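Local coordinates for protein fructose transport system repressor FruR (PDB 3O74) that responds to fructose 1-phosphate as its preferred effector and probably binds DNA as a LacI-family dual transcriptional regulator, both repressor and activator, at residues P15-I20 with I88-D93. Sequence-based numbering, arbitrary orientation.
With GOL (glycerol), chain D.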
ATOM      1  N   PRO B  15       1.377   4.008  -0.218  1.00 36.78           N
ATOM      2  CA  PRO B  15       1.162   3.463  -1.564  1.00 35.68           C
ATOM      3  C   PRO B  15       2.267   3.828  -2.552  1.00 31.77           C
ATOM      4  O   PRO B  15       2.503   3.083  -3.503  1.00 32.29           O
ATOM      5  CB  PRO B  15      -0.159   4.109  -1.995  1.00 39.71           C
ATOM      6  CG  PRO B  15      -0.841   4.465  -0.728  1.00 43.12           C
ATOM      7  CD  PRO B  15       0.255   4.857   0.215  1.00 41.46           C
ATOM      8  N   SER B  16       2.930   4.960  -2.334  1.00 31.12           N
ATOM      9  CA  SER B  16       4.015   5.377  -3.216  1.00 29.43           C
ATOM     10  C   SER B  16       5.239   4.482  -3.058  1.00 29.88           C
ATOM     11  O   SER B  16       5.865   4.091  -4.042  1.00 32.28           O
ATOM     12  CB  SER B  16       4.385   6.838  -2.962  1.00 35.49           C
ATOM     13  OG  SER B  16       3.310   7.692  -3.300  1.00 39.32           O
ATOM     14  N   TYR B  17       5.581   4.154  -1.817  1.00 23.80           N
ATOM     15  CA  TYR B  17       6.690   3.242  -1.584  1.00 25.41           C
ATOM     16  C   TYR B  17       6.377   1.843  -2.118  1.00 25.40           C
ATOM     17  O   TYR B  17       7.245   1.186  -2.684  1.00 25.63           O
ATOM     18  CB  TYR B  17       7.075   3.211  -0.104  1.00 27.27           C
ATOM     19  CG  TYR B  17       7.785   4.469   0.347  1.00 32.32           C
ATOM     20  CD1 TYR B  17       8.961   4.881  -0.269  1.00 30.06           C
ATOM     21  CD2 TYR B  17       7.285   5.243   1.387  1.00 34.36           C
ATOM     22  CE1 TYR B  17       9.620   6.034   0.139  1.00 33.35           C
ATOM     23  CE2 TYR B  17       7.938   6.396   1.800  1.00 37.15           C
ATOM     24  CZ  TYR B  17       9.102   6.786   1.172  1.00 36.39           C
ATOM     25  OH  TYR B  17       9.755   7.929   1.578  1.00 36.63           O
ATOM     26  N   ALA B  18       5.132   1.402  -1.949  1.00 29.51           N
ATOM     27  CA  ALA B  18       4.707   0.101  -2.466  1.00 28.36           C
ATOM     28  C   ALA B  18       4.811   0.051  -3.990  1.00 25.56           C
ATOM     29  O   ALA B  18       5.298  -0.927  -4.562  1.00 27.85           O
ATOM     30  CB  ALA B  18       3.283  -0.215  -2.013  1.00 24.65           C
ATOM     31  N   ARG B  19       4.354   1.114  -4.641  1.00 23.16           N
ATOM     32  CA  ARG B  19       4.417   1.207  -6.090  1.00 28.07           C
ATOM     33  C   ARG B  19       5.864   1.186  -6.579  1.00 26.92           C
ATOM     34  O   ARG B  19       6.213   0.450  -7.505  1.00 26.48           O
ATOM     35  CB  ARG B  19       3.717   2.474  -6.575  1.00 39.00           C
ATOM     36  CG  ARG B  19       3.929   2.753  -8.049  1.00 53.06           C
ATOM     37  CD  ARG B  19       2.972   1.968  -8.923  1.00 63.50           C
ATOM     38  NE  ARG B  19       1.605   2.455  -8.785  1.00 72.35           N
ATOM     39  CZ  ARG B  19       0.818   2.772  -9.808  1.00 77.28           C
ATOM     40  NH1 ARG B  19       1.262   2.646 -11.052  1.00 76.35           N
ATOM     41  NH2 ARG B  19      -0.414   3.209  -9.586  1.00 79.64           N
ATOM     42  N   ILE B  20       6.712   1.985  -5.943  1.00 25.51           N
ATOM     43  CA  ILE B  20       8.125   2.004  -6.289  1.00 26.23           C
ATOM     44  C   ILE B  20       8.756   0.634  -6.046  1.00 25.56           C
ATOM     45  O   ILE B  20       9.472   0.112  -6.897  1.00 26.53           O
ATOM     46  CB  ILE B  20       8.885   3.088  -5.499  1.00 24.78           C
ATOM     47  CG1 ILE B  20       8.453   4.483  -5.964  1.00 27.84           C
ATOM     48  CG2 ILE B  20      10.385   2.911  -5.667  1.00 22.03           C
ATOM     49  CD1 ILE B  20       9.000   5.618  -5.107  1.00 29.26           C
ATOM     50  N   ILE B  88      16.435   6.565  -2.328  1.00 19.73           N
ATOM     51  CA  ILE B  88      15.192   6.732  -3.067  1.00 18.19           C
ATOM     52  C   ILE B  88      14.239   7.636  -2.295  1.00 20.19           C
ATOM     53  O   ILE B  88      14.002   7.430  -1.103  1.00 22.70           O
ATOM     54  CB  ILE B  88      14.504   5.370  -3.329  1.00 23.71           C
ATOM     55  CG1 ILE B  88      15.320   4.538  -4.316  1.00 20.81           C
ATOM     56  CG2 ILE B  88      13.094   5.574  -3.856  1.00 25.56           C
ATOM     57  CD1 ILE B  88      14.634   3.240  -4.742  1.00 21.71           C
ATOM     58  N   ASP B  89      13.701   8.640  -2.985  1.00 19.26           N
ATOM     59  CA  ASP B  89      12.730   9.573  -2.405  1.00 23.07           C
ATOM     60  C   ASP B  89      13.346  10.521  -1.378  1.00 22.27           C
ATOM     61  O   ASP B  89      13.177  11.733  -1.465  1.00 32.03           O
ATOM     62  CB  ASP B  89      11.544   8.816  -1.795  1.00 31.34           C
ATOM     63  CG  ASP B  89      10.412   9.739  -1.376  1.00 51.13           C
ATOM     64  OD1 ASP B  89      10.620  10.565  -0.464  1.00 61.46           O
ATOM     65  OD2 ASP B  89       9.311   9.638  -1.958  1.00 55.49           O
ATOM     66  N   ARG B  90      14.059   9.970  -0.404  1.00 23.10           N
ATOM     67  CA  ARG B  90      14.762  10.793   0.566  1.00 23.92           C
ATOM     68  C   ARG B  90      16.261  10.769   0.285  1.00 24.37           C
ATOM     69  O   ARG B  90      16.904   9.733   0.402  1.00 19.53           O
ATOM     70  CB  ARG B  90      14.475  10.304   1.980  1.00 22.28           C
ATOM     71  CG  ARG B  90      13.002  10.271   2.335  1.00 22.13           C
ATOM     72  CD  ARG B  90      12.834   9.777   3.744  1.00 27.41           C
ATOM     73  NE  ARG B  90      11.438   9.665   4.139  1.00 23.73           N
ATOM     74  CZ  ARG B  90      11.053   9.213   5.324  1.00 23.00           C
ATOM     75  NH1 ARG B  90      11.969   8.841   6.205  1.00 22.23           N
ATOM     76  NH2 ARG B  90       9.764   9.131   5.630  1.00 23.44           N
ATOM     77  N   ARG B  91      16.808  11.922  -0.080  1.00 25.66           N
ATOM     78  CA  ARG B  91      18.193  12.010  -0.522  1.00 19.70           C
ATOM     79  C   ARG B  91      19.184  11.655   0.579  1.00 15.42           C
ATOM     80  O   ARG B  91      18.946  11.915   1.758  1.00 23.52           O
ATOM     81  CB  ARG B  91      18.497  13.424  -1.031  1.00 22.06           C
ATOM     82  CG  ARG B  91      18.569  14.470   0.076  1.00 27.25           C
ATOM     83  CD  ARG B  91      19.280  15.724  -0.404  1.00 28.72           C
ATOM     84  NE  ARG B  91      18.558  16.379  -1.489  1.00 29.75           N
ATOM     85  CZ  ARG B  91      19.103  17.251  -2.331  1.00 32.66           C
ATOM     86  NH1 ARG B  91      20.387  17.570  -2.221  1.00 31.86           N
ATOM     87  NH2 ARG B  91      18.366  17.799  -3.286  1.00 31.10           N
ATOM     88  N   LEU B  92      20.296  11.044   0.191  1.00 17.55           N
ATOM     89  CA  LEU B  92      21.448  10.969   1.074  1.00 19.64           C
ATOM     90  C   LEU B  92      22.467  12.027   0.628  1.00 25.15           C
ATOM     91  O   LEU B  92      22.257  12.713  -0.371  1.00 24.02           O
ATOM     92  CB  LEU B  92      22.051   9.565   1.070  1.00 22.50           C
ATOM     93  CG  LEU B  92      21.204   8.459   1.721  1.00 22.39           C
ATOM     94  CD1 LEU B  92      21.792   7.074   1.475  1.00 24.19           C
ATOM     95  CD2 LEU B  92      21.039   8.709   3.215  1.00 21.24           C
ATOM     96  N   ASP B  93      23.564  12.150   1.366  1.00 22.47           N
ATOM     97  CA  ASP B  93      24.562  13.195   1.126  1.00 21.56           C
ATOM     98  C   ASP B  93      24.987  13.258  -0.346  1.00 17.56           C
ATOM     99  O   ASP B  93      25.566  12.314  -0.873  1.00 20.17           O
ATOM    100  CB  ASP B  93      25.772  12.939   2.030  1.00 27.55           C
ATOM    101  CG  ASP B  93      26.856  13.992   1.890  1.00 33.52           C
ATOM    102  OD1 ASP B  93      26.695  14.938   1.091  1.00 31.29           O
ATOM    103  OD2 ASP B  93      27.878  13.859   2.592  1.00 31.86           O
TER
HETATM  104  C1  GOL D 332       8.416  11.675   2.356  1.00 36.71           C
HETATM  105  O1  GOL D 332       9.494  10.784   2.202  1.00 32.37           O
HETATM  106  C2  GOL D 332       7.214  10.937   2.936  1.00 38.52           C
HETATM  107  O2  GOL D 332       7.532   9.574   3.145  1.00 33.04           O
HETATM  108  C3  GOL D 332       6.030  11.070   1.986  1.00 39.24           C
HETATM  109  O3  GOL D 332       4.886  10.517   2.589  1.00 42.27           O
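Tyr-17 sets its CG anti to its own carbonyl carbon, and Asp-89 sets its CG anti to the backbone N (chi1 -171°), which brings phenol and carboxylate together where helix 15-30 faces the loop following strand 85-88. The two side chains cross at roughly a right angle, their planes 50° apart, with Tyr-17 CE1 3.9 Å from Asp-89 CB. Arg-90, extended from CG to NE, carries its guanidinium to the same spot. A glycerol, probably from the crystallisation liquor, joins all three: its O1 accepts from Tyr-17 OH and donates to Asp-89 OD1, each at 2.9 Å. The same O1 lies in plane at the guanidinium edge, where Arg-90 NE reaches it at 3.0 Å in a nearly straight bond (170°), so O1 takes two donors and gives one hydrogen. A weak bond from Arg-90 NH2 to glycerol O2 (3.4 Å) adds a second hold. Arg-90 NH1 forms a salt bridge with Asp-42 and also bonds to Ser-66 O, which anchors the guanidinium at NH1 while NE meets the glycerol. Beside this polar cluster, Ile-20 CG2 meets Ile-88 CG2 at 4.2 Å, an apolar contact bordered by helix 234-250. Ser-188 OG, just after strand 183-186 in the other half of the fold, also bonds the glycerol, a polyol position between the halves consistent with the sugar-binding cleft of the LacI/periplasmic-binding-protein fold.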